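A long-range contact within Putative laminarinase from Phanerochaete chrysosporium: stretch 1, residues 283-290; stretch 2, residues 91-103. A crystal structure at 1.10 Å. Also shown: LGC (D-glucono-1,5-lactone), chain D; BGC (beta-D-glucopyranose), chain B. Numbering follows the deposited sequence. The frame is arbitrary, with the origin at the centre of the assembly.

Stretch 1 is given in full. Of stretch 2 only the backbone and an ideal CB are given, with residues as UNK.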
ATOM      1  N   ALA A 283      20.726  -7.832   1.275  1.00 10.28           N
ATOM      2  CA  ALA A 283      19.475  -8.499   0.911  1.00 10.26           C
ATOM      3  C   ALA A 283      18.313  -7.512   0.747  1.00 10.16           C
ATOM      4  O   ALA A 283      17.233  -7.911   0.325  1.00 10.88           O
ATOM      5  CB  ALA A 283      19.116  -9.561   1.940  1.00 10.57           C
ATOM      6  N   PHE A 284      18.541  -6.246   1.097  1.00  8.59           N
ATOM      7  CA  PHE A 284      17.524  -5.205   0.979  1.00  8.57           C
ATOM      8  C   PHE A 284      17.800  -4.222  -0.140  1.00  8.03           C
ATOM      9  O   PHE A 284      17.112  -3.210  -0.250  1.00  7.87           O
ATOM     10  CB  PHE A 284      17.310  -4.531   2.343  1.00  8.72           C
ATOM     11  CG  PHE A 284      16.824  -5.501   3.356  1.00  8.32           C
ATOM     12  CD1 PHE A 284      17.695  -6.047   4.290  1.00  9.40           C
ATOM     13  CD2 PHE A 284      15.533  -5.992   3.281  1.00 12.05           C
ATOM     14  CE1 PHE A 284      17.250  -7.017   5.172  1.00  9.24           C
ATOM     15  CE2 PHE A 284      15.082  -6.948   4.169  1.00 13.46           C
ATOM     16  CZ  PHE A 284      15.953  -7.463   5.107  1.00 10.34           C
ATOM     17  N   ALA A 285      18.759  -4.535  -1.016  1.00  8.46           N
ATOM     18  CA  ALA A 285      19.013  -3.675  -2.178  1.00  8.91           C
ATOM     19  C   ALA A 285      17.775  -3.540  -3.074  1.00  8.83           C
ATOM     20  O   ALA A 285      17.574  -2.502  -3.696  1.00  9.74           O
ATOM     21  CB  ALA A 285      20.212  -4.181  -2.973  1.00  9.99           C
ATOM     22  N   ASN A 286      16.941  -4.574  -3.103  1.00  8.24           N
ATOM     23  CA  ASN A 286      15.719  -4.543  -3.906  1.00  8.52           C
ATOM     24  C   ASN A 286      14.472  -4.213  -3.103  1.00  6.88           C
ATOM     25  O   ASN A 286      13.360  -4.329  -3.605  1.00  6.94           O
ATOM     26  CB  ASN A 286      15.567  -5.822  -4.723  1.00 10.05           C
ATOM     27  CG  ASN A 286      16.595  -5.899  -5.845  1.00 13.44           C
ATOM     28  OD1 ASN A 286      16.933  -4.881  -6.460  1.00 16.90           O
ATOM     29  ND2 ASN A 286      17.100  -7.096  -6.109  1.00 17.58           N
ATOM     30  N   ALA A 287      14.675  -3.731  -1.881  1.00  6.45           N
ATOM     31  CA  ALA A 287      13.570  -3.310  -1.022  1.00  6.12           C
ATOM     32  C   ALA A 287      13.273  -1.829  -1.264  1.00  5.89           C
ATOM     33  O   ALA A 287      13.496  -0.983  -0.394  1.00  6.26           O
ATOM     34  CB  ALA A 287      13.905  -3.588   0.433  1.00  6.56           C
ATOM     35  N   TYR A 288      12.784  -1.534  -2.468  1.00  5.67           N
ATOM     36  CA  TYR A 288      12.458  -0.163  -2.849  1.00  5.80           C
ATOM     37  C   TYR A 288      11.159  -0.081  -3.624  1.00  5.65           C
ATOM     38  O   TYR A 288      10.805  -0.987  -4.393  1.00  5.42           O
ATOM     39  CB  TYR A 288      13.592   0.502  -3.667  1.00  6.45           C
ATOM     40  CG  TYR A 288      13.875  -0.083  -5.035  1.00  6.99           C
ATOM     41  CD1 TYR A 288      13.290   0.450  -6.187  1.00  7.21           C
ATOM     42  CD2 TYR A 288      14.767  -1.148  -5.181  1.00  7.68           C
ATOM     43  CE1 TYR A 288      13.577  -0.082  -7.454  1.00  7.63           C
ATOM     44  CE2 TYR A 288      15.041  -1.683  -6.426  1.00  8.10           C
ATOM     45  CZ  TYR A 288      14.440  -1.152  -7.550  1.00  7.99           C
ATOM     46  OH  TYR A 288      14.713  -1.678  -8.791  1.00  9.75           O
ATOM     47  N   TRP A 289      10.449   1.021  -3.404  1.00  5.09           N
ATOM     48  CA  TRP A 289       9.409   1.477  -4.311  1.00  5.57           C
ATOM     49  C   TRP A 289      10.061   2.315  -5.395  1.00  5.21           C
ATOM     50  O   TRP A 289      10.926   3.140  -5.102  1.00  5.90           O
ATOM     51  CB  TRP A 289       8.446   2.395  -3.561  1.00  5.24           C
ATOM     52  CG  TRP A 289       7.548   1.762  -2.535  1.00  4.89           C
ATOM     53  CD1 TRP A 289       7.731   1.742  -1.178  1.00  5.31           C
ATOM     54  CD2 TRP A 289       6.296   1.125  -2.785  1.00  4.87           C
ATOM     55  NE1 TRP A 289       6.669   1.096  -0.566  1.00  4.97           N
ATOM     56  CE2 TRP A 289       5.767   0.731  -1.534  1.00  4.73           C
ATOM     57  CE3 TRP A 289       5.562   0.854  -3.951  1.00  5.31           C
ATOM     58  CZ2 TRP A 289       4.531   0.087  -1.415  1.00  5.32           C
ATOM     59  CZ3 TRP A 289       4.337   0.191  -3.828  1.00  5.58           C
ATOM     60  CH2 TRP A 289       3.839  -0.182  -2.573  1.00  5.61           C
ATOM     61  N   ASP A 290       9.611   2.144  -6.642  1.00  5.47           N
ATOM     62  CA  ASP A 290       9.923   3.070  -7.741  1.00  5.76           C
ATOM     63  C   ASP A 290       8.564   3.441  -8.307  1.00  5.87           C
ATOM     64  O   ASP A 290       7.866   2.580  -8.876  1.00  6.09           O
ATOM     65  CB  ASP A 290      10.834   2.395  -8.783  1.00  6.91           C
ATOM     66  CG  ASP A 290      11.111   3.271  -9.998  1.00  8.34           C
ATOM     67  OD1 ASP A 290      10.371   4.229 -10.258  1.00  8.92           O
ATOM     68  OD2 ASP A 290      12.085   2.962 -10.731  1.00 13.12           O
ATOM     69  N   UNK A  91       8.083  -0.593  -9.416  1.00  5.22           N
ATOM     70  CA  UNK A  91       8.745  -1.563  -8.548  1.00  5.52           C
ATOM     71  C   UNK A  91       8.192  -1.372  -7.142  1.00  4.90           C
ATOM     72  O   UNK A  91       7.949  -0.239  -6.720  1.00  5.13           O
ATOM     73  CB  UNK A  91      10.266  -1.400  -8.575  1.00  5.52           C
ATOM     74  N   UNK A  92       7.992  -2.472  -6.424  1.00  4.75           N
ATOM     75  CA  UNK A  92       7.658  -2.406  -5.001  1.00  4.82           C
ATOM     76  C   UNK A  92       8.716  -3.164  -4.208  1.00  5.06           C
ATOM     77  O   UNK A  92       9.447  -3.997  -4.753  1.00  5.52           O
ATOM     78  CB  UNK A  92       6.265  -2.979  -4.734  1.00  4.82           C
ATOM     79  N   UNK A  93       8.833  -2.874  -2.908  1.00  5.15           N
ATOM     80  CA  UNK A  93       9.875  -3.578  -2.170  1.00  5.32           C
ATOM     81  C   UNK A  93       9.719  -5.081  -2.193  1.00  5.61           C
ATOM     82  O   UNK A  93       8.609  -5.622  -2.074  1.00  5.92           O
ATOM     83  CB  UNK A  93       9.896  -3.098  -0.718  1.00  5.32           C
ATOM     84  N   UNK A  94      10.862  -5.751  -2.258  1.00  6.09           N
ATOM     85  CA  UNK A  94      10.909  -7.205  -2.102  1.00  6.80           C
ATOM     86  C   UNK A  94      12.051  -7.592  -1.173  1.00  6.66           C
ATOM     87  O   UNK A  94      12.963  -6.809  -0.928  1.00  7.16           O
ATOM     88  CB  UNK A  94      11.069  -7.893  -3.459  1.00  6.80           C
ATOM     89  N   UNK A  95      11.946  -8.809  -0.654  1.00  7.20           N
ATOM     90  CA  UNK A  95      12.940  -9.395   0.231  1.00  7.72           C
ATOM     91  C   UNK A  95      12.276 -10.019   1.445  1.00  7.29           C
ATOM     92  O   UNK A  95      11.202  -9.597   1.885  1.00  7.20           O
ATOM     93  CB  UNK A  95      13.960  -8.341   0.667  1.00  7.72           C
ATOM     94  N   UNK A  96      12.921 -11.045   2.001  1.00  7.84           N
ATOM     95  CA  UNK A  96      12.490 -11.600   3.271  1.00  7.95           C
ATOM     96  C   UNK A  96      12.395 -10.507   4.327  1.00  7.34           C
ATOM     97  O   UNK A  96      13.301  -9.681   4.462  1.00  8.22           O
ATOM     98  CB  UNK A  96      13.448 -12.702   3.727  1.00  7.95           C
ATOM     99  N   UNK A  97      11.276 -10.508   5.051  1.00  6.99           N
ATOM    100  CA  UNK A  97      11.052  -9.552   6.114  1.00  6.87           C
ATOM    101  C   UNK A  97      10.317  -8.304   5.687  1.00  6.56           C
ATOM    102  O   UNK A  97       9.844  -7.548   6.533  1.00  6.79           O
ATOM    103  CB  UNK A  97      12.395  -9.154   6.730  1.00  6.87           C
ATOM    104  N   UNK A  98      10.201  -8.068   4.383  1.00  5.91           N
ATOM    105  CA  UNK A  98       9.591  -6.823   3.926  1.00  5.69           C
ATOM    106  C   UNK A  98       8.076  -6.812   4.078  1.00  5.11           C
ATOM    107  O   UNK A  98       7.407  -7.834   3.877  1.00  5.87           O
ATOM    108  CB  UNK A  98       9.957  -6.575   2.461  1.00  5.69           C
ATOM    109  N   UNK A  99       7.563  -5.632   4.409  1.00  4.93           N
ATOM    110  CA  UNK A  99       6.134  -5.403   4.562  1.00  4.85           C
ATOM    111  C   UNK A  99       5.827  -4.009   4.008  1.00  4.74           C
ATOM    112  O   UNK A  99       5.742  -3.023   4.748  1.00  5.05           O
ATOM    113  CB  UNK A  99       5.700  -5.534   6.023  1.00  4.85           C
ATOM    114  N   UNK A 100       5.719  -3.921   2.675  1.00  4.56           N
ATOM    115  CA  UNK A 100       5.388  -2.655   2.035  1.00  4.61           C
ATOM    116  C   UNK A 100       3.876  -2.434   2.001  1.00  4.68           C
ATOM    117  O   UNK A 100       3.110  -3.403   2.012  1.00  4.96           O
ATOM    118  CB  UNK A 100       5.960  -2.613   0.617  1.00  4.61           C
ATOM    119  N   UNK A 101       3.458  -1.175   1.926  1.00  4.56           N
ATOM    120  CA  UNK A 101       2.051  -0.865   1.749  1.00  4.81           C
ATOM    121  C   UNK A 101       1.837   0.478   1.075  1.00  4.36           C
ATOM    122  O   UNK A 101       2.607   1.426   1.282  1.00  4.54           O
ATOM    123  CB  UNK A 101       1.337  -0.885   3.102  1.00  4.81           C
ATOM    124  N   UNK A 102       0.763   0.542   0.285  1.00  4.24           N
ATOM    125  CA  UNK A 102       0.200   1.811  -0.206  1.00  4.04           C
ATOM    126  C   UNK A 102      -1.266   1.760   0.219  1.00  4.30           C
ATOM    127  O   UNK A 102      -1.985   0.797  -0.085  1.00  4.70           O
ATOM    128  CB  UNK A 102       0.363   1.989  -1.717  1.00  4.04           C
ATOM    129  N   UNK A 103      -1.707   2.779   0.950  1.00  4.17           N
ATOM    130  CA  UNK A 103      -2.965   2.681   1.672  1.00  4.32           C
ATOM    131  C   UNK A 103      -3.480   4.058   2.020  1.00  3.97           C
ATOM    132  O   UNK A 103      -2.813   5.059   1.785  1.00  4.75           O
ATOM    133  CB  UNK A 103      -2.801   1.839   2.939  1.00  4.32           C
TER
HETATM  134  C1  LGC D1301      -2.958  -2.676   8.129  0.50 11.86           C
HETATM  135  C2  LGC D1301      -2.885  -2.169   9.538  0.50 11.11           C
HETATM  136  O5  LGC D1301      -2.200  -2.084   7.028  0.50 10.49           O
HETATM  137  O1  LGC D1301      -3.669  -3.636   7.874  0.50 14.26           O
HETATM  138  O2  LGC D1301      -4.206  -1.888  10.041  0.50 10.42           O
HETATM  139  C3  LGC D1301      -1.969  -0.943   9.630  0.50  9.52           C
HETATM  140  O3  LGC D1301      -1.538  -0.754  10.989  0.50 10.31           O
HETATM  141  C4  LGC D1301      -0.766  -1.115   8.703  0.50  8.81           C
HETATM  142  O4  LGC D1301       0.229  -0.129   8.957  0.50  6.75           O
HETATM  143  C5  LGC D1301      -1.286  -1.005   7.274  0.50  8.85           C
HETATM  144  C6  LGC D1301      -0.217  -1.043   6.184  0.50  7.31           C
HETATM  145  O6  LGC D1301       0.619  -2.205   6.275  0.50  5.65           O
HETATM  146  C2  BGC B   1      -2.713  -2.511   9.297  0.50 18.32           C
HETATM  147  C3  BGC B   1      -2.043  -1.155   9.531  0.50 17.87           C
HETATM  148  C4  BGC B   1      -0.758  -1.106   8.721  0.50 18.15           C
HETATM  149  C5  BGC B   1      -1.166  -1.083   7.255  0.50 18.26           C
HETATM  150  C6  BGC B   1       0.042  -0.929   6.341  0.50 18.06           C
HETATM  151  C1  BGC B   1      -2.646  -3.039   7.848  0.50 18.30           C
HETATM  152  O1  BGC B   1      -2.161  -4.395   7.861  0.50 15.68           O
HETATM  153  O2  BGC B   1      -4.086  -2.445   9.715  0.50 19.09           O
HETATM  154  O3  BGC B   1      -1.787  -0.941  10.931  0.50 16.29           O
HETATM  155  O4  BGC B   1       0.012   0.051   9.042  0.50 18.48           O
HETATM  156  O5  BGC B   1      -1.862  -2.288   6.898  0.50 19.12           O
HETATM  157  O6  BGC B   1       0.669  -2.204   6.153  0.50 16.81           O

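At position 91 the backbone pairs with Asp-290 as an antiparallel bridge, its N donating to Asp-290 O (3.2 Å) and its O accepting from Asp-290 N (2.9 Å). The ideal CB lies 3.7 Å from Tyr-288 CE1, beside the flat face of that ring, with Tyr-288 O off to one side, an acceptor within reach of a side-chain donor. A planar side chain would suit, preferably one carrying a donor. The residue is His-91. Its ring forms an offset stack on Tyr-288, centroids 3.7 Å apart and planes within 3°, while His-91 ND1 donates to Tyr-288 O at 2.8 Å.

At 92 the CB points sideways, 3.8 Å from Trp-289 CZ3. Any aliphatic start to a side chain could cover the indole there. Met-92 places its CB over the six-membered ring as a CH-pi contact, and the rest of the chain leads away.

The N of position 93 is 3.1 Å from Tyr-288 O. Phi is -59°, a value proline favours, and the CB is 3.6 Å from Ala-287 C; small apolar residues would also fit. Pro-93 carries no hydrogen on its N. Its CD sits 3.4 Å from the centroid of the five-membered ring of Trp-289, almost on the ring normal.

Position 94 is anchored by its backbone, N donating to Asn-286 O at 3.2 Å. With the CB sideways, many side chains, polar ones included, could run alongside Asn-286. Gln-94 does so, its CG 3.8 Å from Asn-286 CB; water 1 links Gln-94 O to Ala-283 O.

Phi/psi of 133/152 at 95 would jam a CB against the preceding carbonyl, and an ideal CB would also come 3.3 Å from Ala-283 O. Glycine is called for, and Gly-95 is found.

The CB of 96 meets nothing of stretch 1, leaving the choice open; Cys-96 is bonded covalently elsewhere in the structure, and its O touches the edge of the Phe-284 ring. At 97, phi/psi of 93/-14 again demand glycine, and Gly-97 completes the centre of the type II turn.

Position 98 points toward Phe-284 and Ala-287, with room for a small or branched side chain. Thr-98 brings CG2 to 4.1 Å from Ala-287 CB, and its OG1 donates to Gly-95 O.

Positions 99 and 103 are out of reach of stretch 1, which sets no limit; they are Trp-99 and Trp-103, the latter with a ring face against the C6 atoms of LGC and BGC. At 100 the CB faces Trp-289 CZ2, favouring something compact and apolar: Pro-100. At 101 the CB points away, close to the ligand, and a small residue suits: Ala-101, its CB 3.4 Å from LGC C6. At 102 the CB points sideways, 4.2 Å from Trp-289 CH2, and a small apolar residue suits; Ala-102 supplies just that methyl.

Stretch 2 (91-103) HMPQGCGTWPAAW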
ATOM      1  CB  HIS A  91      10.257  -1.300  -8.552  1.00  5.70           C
ATOM      2  CG  HIS A  91      11.100  -2.413  -8.002  1.00  5.54           C
ATOM      3  ND1 HIS A  91      11.398  -2.539  -6.658  1.00  6.05           N
ATOM      4  CD2 HIS A  91      11.759  -3.418  -8.630  1.00  6.75           C
ATOM      5  CE1 HIS A  91      12.207  -3.574  -6.489  1.00  5.93           C
ATOM      6  NE2 HIS A  91      12.435  -4.127  -7.668  1.00  6.58           N
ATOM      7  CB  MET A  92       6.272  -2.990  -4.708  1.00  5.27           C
ATOM      8  CG  MET A  92       6.185  -4.511  -4.808  1.00  5.97           C
ATOM      9  SD  MET A  92       4.641  -5.210  -4.164  1.00  5.76           S
ATOM     10  CE  MET A  92       3.450  -4.602  -5.390  1.00  6.28           C
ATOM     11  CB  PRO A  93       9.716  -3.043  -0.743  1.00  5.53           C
ATOM     12  CG  PRO A  93       9.138  -1.639  -0.935  1.00  5.21           C
ATOM     13  CD  PRO A  93       8.186  -1.813  -2.112  1.00  5.23           C
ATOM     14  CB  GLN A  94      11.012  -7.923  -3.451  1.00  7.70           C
ATOM     15  CG  GLN A  94      12.294  -7.623  -4.199  1.00  8.64           C
ATOM     16  CD  GLN A  94      12.411  -8.439  -5.465  1.00  9.11           C
ATOM     17  OE1 GLN A  94      11.640  -8.268  -6.409  1.00  8.68           O
ATOM     18  NE2 GLN A  94      13.385  -9.338  -5.494  1.00 12.55           N
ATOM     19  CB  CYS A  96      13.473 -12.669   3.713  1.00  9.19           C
ATOM     20  SG  CYS A  96      13.163 -14.277   2.905  1.00 12.45           S
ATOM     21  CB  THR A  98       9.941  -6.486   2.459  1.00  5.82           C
ATOM     22  OG1 THR A  98       9.470  -7.496   1.569  1.00  6.34           O
ATOM     23  CG2 THR A  98      11.443  -6.265   2.259  1.00  6.62           C
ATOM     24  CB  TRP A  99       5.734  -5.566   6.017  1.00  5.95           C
ATOM     25  CG  TRP A  99       4.266  -5.409   6.313  1.00  5.62           C
ATOM     26  CD1 TRP A  99       3.225  -5.199   5.433  1.00  5.85           C
ATOM     27  CD2 TRP A  99       3.685  -5.434   7.617  1.00  6.04           C
ATOM     28  NE1 TRP A  99       2.038  -5.076   6.121  1.00  6.04           N
ATOM     29  CE2 TRP A  99       2.290  -5.223   7.463  1.00  6.20           C
ATOM     30  CE3 TRP A  99       4.205  -5.598   8.905  1.00  7.41           C
ATOM     31  CZ2 TRP A  99       1.412  -5.168   8.558  1.00  6.74           C
ATOM     32  CZ3 TRP A  99       3.327  -5.549   9.987  1.00  8.02           C
ATOM     33  CH2 TRP A  99       1.956  -5.337   9.808  1.00  8.43           C
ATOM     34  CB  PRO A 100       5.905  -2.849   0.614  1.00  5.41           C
ATOM     35  CG  PRO A 100       5.695  -4.333   0.342  1.00  5.44           C
ATOM     36  CD  PRO A 100       5.909  -5.002   1.682  1.00  5.41           C
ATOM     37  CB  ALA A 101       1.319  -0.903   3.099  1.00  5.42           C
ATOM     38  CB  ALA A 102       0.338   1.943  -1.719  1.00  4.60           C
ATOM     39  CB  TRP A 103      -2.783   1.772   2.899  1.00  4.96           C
ATOM     40  CG  TRP A 103      -1.723   2.151   3.874  1.00  4.75           C
ATOM     41  CD1 TRP A 103      -0.361   2.194   3.662  1.00  5.08           C
ATOM     42  CD2 TRP A 103      -1.914   2.372   5.271  1.00  5.34           C
ATOM     43  NE1 TRP A 103       0.294   2.487   4.839  1.00  5.40           N
ATOM     44  CE2 TRP A 103      -0.637   2.594   5.843  1.00  5.90           C
ATOM     45  CE3 TRP A 103      -3.039   2.403   6.098  1.00  5.65           C
ATOM     46  CZ2 TRP A 103      -0.463   2.820   7.201  1.00  6.53           C
ATOM     47  CZ3 TRP A 103      -2.858   2.620   7.455  1.00  6.13           C
ATOM     48  CH2 TRP A 103      -1.581   2.841   7.982  1.00  7.68           C
TER
HETATM   49  O   HOH W   1      15.621  -6.869  -1.635  1.00 12.06           O
HETATM   50  O   HOH W   2      15.359  -9.390   2.258  1.00 24.86           O
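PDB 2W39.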